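Local coordinates for inositol-1-monophosphatase (PDB 2P3N), which hydrolyses inositol monophosphates, fructose 1,6-bisphosphate and several other phosphate monoesters with the help of magnesium, working as a homotetramer, at residues N61-E66 with L75-P80; E40-A45 with D79-T84. All coordinates share one frame; numbering follows the deposited sequence.

Contact 1 of 2, residues N61-E66 with L75-P80; sequences NIMAEE and LWIIDP. With MG (magnesium ion), chain E.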
loop_
_atom_site.group_PDB
_atom_site.type_symbol
_atom_site.label_atom_id
_atom_site.label_comp_id
_atom_site.label_asym_id
_atom_site.label_seq_id
_atom_site.Cartn_x
_atom_site.Cartn_y
_atom_site.Cartn_z
ATOM N N ASN A 61 -32.396 12.181 3.820
ATOM C CA ASN A 61 -31.683 13.444 3.940
ATOM C C ASN A 61 -30.176 13.378 4.045
ATOM O O ASN A 61 -29.608 12.351 4.407
ATOM C CB ASN A 61 -32.256 14.249 5.103
ATOM C CG ASN A 61 -33.662 14.739 4.820
ATOM O OD1 ASN A 61 -34.627 13.979 4.902
ATOM N ND2 ASN A 61 -33.780 16.013 4.456
ATOM N N ILE A 62 -29.539 14.497 3.714
ATOM C CA ILE A 62 -28.091 14.609 3.740
ATOM C C ILE A 62 -27.657 15.838 4.504
ATOM O O ILE A 62 -28.250 16.904 4.384
ATOM C CB ILE A 62 -27.499 14.711 2.305
ATOM C CG1 ILE A 62 -27.508 13.341 1.628
ATOM C CG2 ILE A 62 -26.093 15.289 2.360
ATOM C CD1 ILE A 62 -26.757 13.294 0.330
ATOM N N MET A 63 -26.624 15.677 5.313
ATOM C CA MET A 63 -26.074 16.789 6.056
ATOM C C MET A 63 -24.595 16.660 5.745
ATOM O O MET A 63 -23.923 15.760 6.243
ATOM C CB MET A 63 -26.320 16.645 7.554
ATOM C CG MET A 63 -26.070 17.933 8.313
ATOM S SD MET A 63 -25.086 17.690 9.790
ATOM C CE MET A 63 -26.270 16.816 10.773
ATOM N N ALA A 64 -24.108 17.544 4.883
ATOM C CA ALA A 64 -22.717 17.527 4.467
ATOM C C ALA A 64 -22.023 18.833 4.859
ATOM O O ALA A 64 -22.588 19.924 4.714
ATOM C CB ALA A 64 -22.634 17.289 2.940
ATOM N N GLU A 65 -20.801 18.713 5.373
ATOM C CA GLU A 65 -20.048 19.879 5.804
ATOM C C GLU A 65 -20.169 21.052 4.850
ATOM O O GLU A 65 -20.678 22.105 5.206
ATOM C CB GLU A 65 -18.569 19.537 5.975
ATOM C CG GLU A 65 -17.706 20.772 6.049
ATOM C CD GLU A 65 -16.378 20.519 6.686
ATOM O OE1 GLU A 65 -15.751 19.495 6.344
ATOM O OE2 GLU A 65 -15.963 21.349 7.522
ATOM N N GLU A 66 -19.698 20.854 3.630
ATOM C CA GLU A 66 -19.718 21.897 2.632
ATOM C C GLU A 66 -21.092 22.241 2.063
ATOM O O GLU A 66 -21.392 21.897 0.921
ATOM C CB GLU A 66 -18.768 21.519 1.496
ATOM C CG GLU A 66 -17.390 22.155 1.590
ATOM C CD GLU A 66 -16.628 21.738 2.820
ATOM O OE1 GLU A 66 -16.240 20.556 2.903
ATOM O OE2 GLU A 66 -16.417 22.592 3.705
ATOM N N LEU A 75 -30.974 10.405 8.050
ATOM C CA LEU A 75 -29.978 11.378 7.623
ATOM C C LEU A 75 -28.540 10.860 7.511
ATOM O O LEU A 75 -28.001 10.277 8.455
ATOM C CB LEU A 75 -29.997 12.568 8.591
ATOM C CG LEU A 75 -29.040 13.727 8.306
ATOM C CD1 LEU A 75 -29.695 14.710 7.342
ATOM C CD2 LEU A 75 -28.670 14.422 9.611
ATOM N N TRP A 76 -27.917 11.094 6.357
ATOM C CA TRP A 76 -26.530 10.693 6.128
ATOM C C TRP A 76 -25.632 11.905 6.395
ATOM O O TRP A 76 -25.789 12.956 5.769
ATOM C CB TRP A 76 -26.320 10.244 4.679
ATOM C CG TRP A 76 -27.121 9.051 4.234
ATOM C CD1 TRP A 76 -28.451 9.021 3.911
ATOM C CD2 TRP A 76 -26.620 7.728 3.984
ATOM N NE1 TRP A 76 -28.805 7.767 3.463
ATOM C CE2 TRP A 76 -27.702 6.954 3.500
ATOM C CE3 TRP A 76 -25.359 7.120 4.120
ATOM C CZ2 TRP A 76 -27.560 5.602 3.148
ATOM C CZ3 TRP A 76 -25.223 5.770 3.769
ATOM C CH2 TRP A 76 -26.319 5.032 3.288
ATOM N N ILE A 77 -24.691 11.775 7.321
ATOM C CA ILE A 77 -23.801 12.894 7.603
ATOM C C ILE A 77 -22.460 12.674 6.914
ATOM O O ILE A 77 -21.774 11.669 7.128
ATOM C CB ILE A 77 -23.619 13.097 9.108
ATOM C CG1 ILE A 77 -25.000 13.185 9.776
ATOM C CG2 ILE A 77 -22.840 14.371 9.352
ATOM C CD1 ILE A 77 -24.960 13.512 11.247
ATOM N N ILE A 78 -22.091 13.645 6.091
ATOM C CA ILE A 78 -20.889 13.561 5.279
ATOM C C ILE A 78 -19.830 14.614 5.507
ATOM O O ILE A 78 -20.122 15.797 5.604
ATOM C CB ILE A 78 -21.286 13.642 3.785
ATOM C CG1 ILE A 78 -22.277 12.523 3.465
ATOM C CG2 ILE A 78 -20.049 13.619 2.892
ATOM C CD1 ILE A 78 -23.107 12.797 2.234
ATOM N N ASP A 79 -18.590 14.169 5.605
ATOM C CA ASP A 79 -17.485 15.097 5.697
ATOM C C ASP A 79 -16.616 14.690 4.510
ATOM O O ASP A 79 -15.899 13.686 4.561
ATOM C CB ASP A 79 -16.712 14.979 7.009
ATOM C CG ASP A 79 -15.707 16.117 7.183
ATOM O OD1 ASP A 79 -15.335 16.448 8.331
ATOM O OD2 ASP A 79 -15.286 16.686 6.158
ATOM N N PRO A 80 -16.707 15.450 3.404
ATOM C CA PRO A 80 -15.922 15.156 2.203
ATOM C C PRO A 80 -14.414 15.034 2.472
ATOM O O PRO A 80 -13.750 14.178 1.896
ATOM C CB PRO A 80 -16.287 16.312 1.262
ATOM C CG PRO A 80 -16.634 17.442 2.214
ATOM C CD PRO A 80 -17.447 16.719 3.252
HETATM MG MG MG E . -13.971 18.412 6.072
HETATM O O HOH W 1 -14.374 18.777 3.876
HETATM O O HOH W 2 -13.575 18.654 8.131
HETATM O O HOH W 3 -12.941 20.053 6.074
#

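Contact 2 of 2, residues E40-A45 with D79-T84; sequences EIDREA and DPIDGT. With MG (magnesium ion), chain E.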
loop_
_atom_site.group_PDB
_atom_site.type_symbol
_atom_site.label_atom_id
_atom_site.label_comp_id
_atom_site.label_asym_id
_atom_site.label_seq_id
_atom_site.Cartn_x
_atom_site.Cartn_y
_atom_site.Cartn_z
ATOM N N GLU A 40 -11.737 23.224 -3.649
ATOM C CA GLU A 40 -12.665 22.796 -4.679
ATOM C C GLU A 40 -12.765 21.268 -4.688
ATOM O O GLU A 40 -13.737 20.704 -5.206
ATOM C CB GLU A 40 -12.199 23.295 -6.051
ATOM C CG GLU A 40 -13.195 23.039 -7.185
ATOM C CD GLU A 40 -14.513 23.796 -7.002
ATOM O OE1 GLU A 40 -15.519 23.430 -7.659
ATOM O OE2 GLU A 40 -14.538 24.760 -6.201
ATOM N N ILE A 41 -11.767 20.595 -4.113
ATOM C CA ILE A 41 -11.793 19.134 -4.074
ATOM C C ILE A 41 -12.689 18.650 -2.931
ATOM O O ILE A 41 -13.236 17.549 -2.996
ATOM C CB ILE A 41 -10.377 18.541 -3.934
ATOM C CG1 ILE A 41 -9.514 18.977 -5.115
ATOM C CG2 ILE A 41 -10.442 17.029 -3.987
ATOM C CD1 ILE A 41 -9.298 20.456 -5.212
ATOM N N ASP A 42 -12.841 19.473 -1.891
ATOM C CA ASP A 42 -13.725 19.129 -0.777
ATOM C C ASP A 42 -15.123 18.994 -1.397
ATOM O O ASP A 42 -15.851 18.033 -1.136
ATOM C CB ASP A 42 -13.758 20.252 0.276
ATOM C CG ASP A 42 -12.459 20.364 1.087
ATOM O OD1 ASP A 42 -12.461 20.010 2.290
ATOM O OD2 ASP A 42 -11.436 20.811 0.532
ATOM N N ARG A 43 -15.471 19.972 -2.239
ATOM C CA ARG A 43 -16.770 20.026 -2.921
ATOM C C ARG A 43 -16.964 18.945 -3.970
ATOM O O ARG A 43 -18.030 18.355 -4.085
ATOM C CB ARG A 43 -16.957 21.372 -3.618
ATOM C CG ARG A 43 -16.935 22.582 -2.726
ATOM C CD ARG A 43 -17.214 23.822 -3.567
ATOM N NE ARG A 43 -17.073 25.062 -2.808
ATOM C CZ ARG A 43 -15.910 25.607 -2.476
ATOM N NH1 ARG A 43 -14.777 25.022 -2.845
ATOM N NH2 ARG A 43 -15.878 26.730 -1.769
ATOM N N GLU A 44 -15.937 18.719 -4.768
ATOM C CA GLU A 44 -16.006 17.715 -5.808
ATOM C C GLU A 44 -16.181 16.346 -5.159
ATOM O O GLU A 44 -16.927 15.504 -5.656
ATOM C CB GLU A 44 -14.727 17.791 -6.637
ATOM C CG GLU A 44 -14.566 16.726 -7.686
ATOM C CD GLU A 44 -13.408 17.026 -8.614
ATOM O OE1 GLU A 44 -12.413 17.628 -8.157
ATOM O OE2 GLU A 44 -13.494 16.653 -9.799
ATOM N N ALA A 45 -15.503 16.140 -4.034
ATOM C CA ALA A 45 -15.579 14.883 -3.311
ATOM C C ALA A 45 -16.968 14.732 -2.721
ATOM O O ALA A 45 -17.535 13.637 -2.704
ATOM C CB ALA A 45 -14.540 14.854 -2.205
ATOM N N ASP A 79 -18.590 14.169 5.605
ATOM C CA ASP A 79 -17.485 15.097 5.697
ATOM C C ASP A 79 -16.616 14.690 4.510
ATOM O O ASP A 79 -15.899 13.686 4.561
ATOM C CB ASP A 79 -16.712 14.979 7.009
ATOM C CG ASP A 79 -15.707 16.117 7.183
ATOM O OD1 ASP A 79 -15.335 16.448 8.331
ATOM O OD2 ASP A 79 -15.286 16.686 6.158
ATOM N N PRO A 80 -16.707 15.450 3.404
ATOM C CA PRO A 80 -15.922 15.156 2.203
ATOM C C PRO A 80 -14.414 15.034 2.472
ATOM O O PRO A 80 -13.750 14.178 1.896
ATOM C CB PRO A 80 -16.287 16.312 1.262
ATOM C CG PRO A 80 -16.634 17.442 2.214
ATOM C CD PRO A 80 -17.447 16.719 3.252
ATOM N N ILE A 81 -13.870 15.889 3.330
ATOM C CA ILE A 81 -12.449 15.805 3.665
ATOM C C ILE A 81 -12.255 16.251 5.089
ATOM O O ILE A 81 -12.296 17.443 5.376
ATOM C CB ILE A 81 -11.538 16.706 2.788
ATOM C CG1 ILE A 81 -11.601 16.279 1.321
ATOM C CG2 ILE A 81 -10.104 16.601 3.291
ATOM C CD1 ILE A 81 -10.761 17.119 0.386
ATOM N N ASP A 82 -12.060 15.292 5.986
ATOM C CA ASP A 82 -11.835 15.626 7.382
ATOM C C ASP A 82 -10.323 15.771 7.541
ATOM O O ASP A 82 -9.594 14.786 7.585
ATOM C CB ASP A 82 -12.390 14.523 8.287
ATOM C CG ASP A 82 -12.256 14.855 9.766
ATOM O OD1 ASP A 82 -12.751 14.070 10.605
ATOM O OD2 ASP A 82 -11.655 15.900 10.094
ATOM N N GLY A 83 -9.853 17.008 7.604
ATOM C CA GLY A 83 -8.426 17.240 7.726
ATOM C C GLY A 83 -7.953 17.912 6.448
ATOM O O GLY A 83 -6.924 17.548 5.877
ATOM N N THR A 84 -8.721 18.905 6.005
ATOM C CA THR A 84 -8.425 19.643 4.784
ATOM C C THR A 84 -7.058 20.332 4.801
ATOM O O THR A 84 -6.412 20.479 3.751
ATOM C CB THR A 84 -9.528 20.689 4.504
ATOM O OG1 THR A 84 -10.808 20.037 4.481
ATOM C CG2 THR A 84 -9.289 21.368 3.164
HETATM MG MG MG E . -13.971 18.412 6.072
HETATM O O HOH W 1 -14.374 18.777 3.876
HETATM O O HOH W 2 -13.575 18.654 8.131
HETATM O O HOH W 3 -12.941 20.053 6.074
#

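Contact 1 of 2, residues N61-E66 with L75-P80
Met63 bends its chain over Leu75 and Ile77, its terminal CE lying 3.6 Å from Leu75 CD2 and equally near Ile77 CD1. Its CG stands anti to the backbone N (chi1 -166°), and the thioether then runs alongside Ile77, pointing the same way. On this face Leu75 also brings CD1 to 3.4 Å from Asn61 CB. Ile62, Ala64, Trp76 and Ile78 occupy the other face: Ile62 CG2 meets Ile78 CD1, and the Trp76 ring turns an edge to Asn61 O. Helix 40-56 covers Ile62 and Ala64 there, whereas Trp200 of helix 199-211 touches Ile77 on the Met63 side. Strands 61-64 and 74-79 are parallel neighbours, 61-64 being an outermost strand of the larger, seven-stranded mixed sheet, and their carboxyl ends deliver the acids of the magnesium site in this inositol monophosphatase fold. Backbone bonds alternate between them, from Trp76 N to Asn61 O (2.9 Å) up to Glu65 N, which donates to Ile78 O. Just beyond, Glu65 and Asp79 extend side by side with carboxylate planes 88° apart. Glu65 OE1 binds the magnesium ion at 2.1 Å and Asp79 OD2 at 2.2 Å. Glu65 OE1 lies 2.9 Å from Asp79 OD2, a closeness the shared cation probably makes tolerable. Glu66 OE1 accepts a bond from a metal-bound water, while its OE2 pairs with Lys31.

Contact 2 of 2, residues E40-A45 with D79-T84
Asp42 and Thr84 meet tip to tip through a short hydrogen bond: Thr84 OG1 donates to Asp42 OD1 at 2.7 Å, on the syn lone pair of that oxygen. With CG anti to the carbonyl carbon (chi1 -72°), Asp42 swings its carboxylate from helix 40-56 toward the 79-84 segment; Thr39 bonds OD2 at the helix start.

One magnesium-bound water bridges the segments, donating to Asp42 OD1 at 2.8 Å and accepting from Ile81 N; another, within 79-84, donates to Thr84 OG1. The metal itself is held directly by Ile81 O (2.1 Å), a backbone ligand.

Van der Waals contacts complete the interface. Ile81 crosses Asp42 at about a right angle, its CD1 3.7 Å from Asp42 CG, and Phe87 and Leu18 flank it from neighbouring helices. Pro80 presses its CB against Asp42 O at 3.0 Å, and the apolar Ala45 CB lies 4.1 Å from Pro80 CB.

The segment carries the Asp-Pro-Ile-Asp-Gly-Thr motif of inositol monophosphatases. Gly83 sits at the N-cap position of helix 84-89; Asp82, Gly83 and Thr84 probably bind substrate, as in related enzymes. Asp42 is thus a second-shell residue: its OD1 helps orient both the bridging water and the Thr84 hydroxyl, together with Glu66 OE1 on the water, and would probably polarise that water.

Both contacts are buried, lie about 11 Å apart between centres and share Asp79 and Pro80, where the chain turns out of the sheet. Contact 1 pairs two strands, with regular backbone bonding and apolar faces through most of its length and charge gathered at one end. Contact 2 sets a helix against a turn and the short strand 81-82 and depends on one side-chain hydrogen bond, bridging water and close packing, with about half the buried surface. They converge on one magnesium ion: 61-66 and 75-80 give it two carboxylates, and 79-84 adds a carbonyl. Glu66 and Asp42, which pack together, each accept from the same metal-bound water, so that one second shell around the ion is built from both contacts.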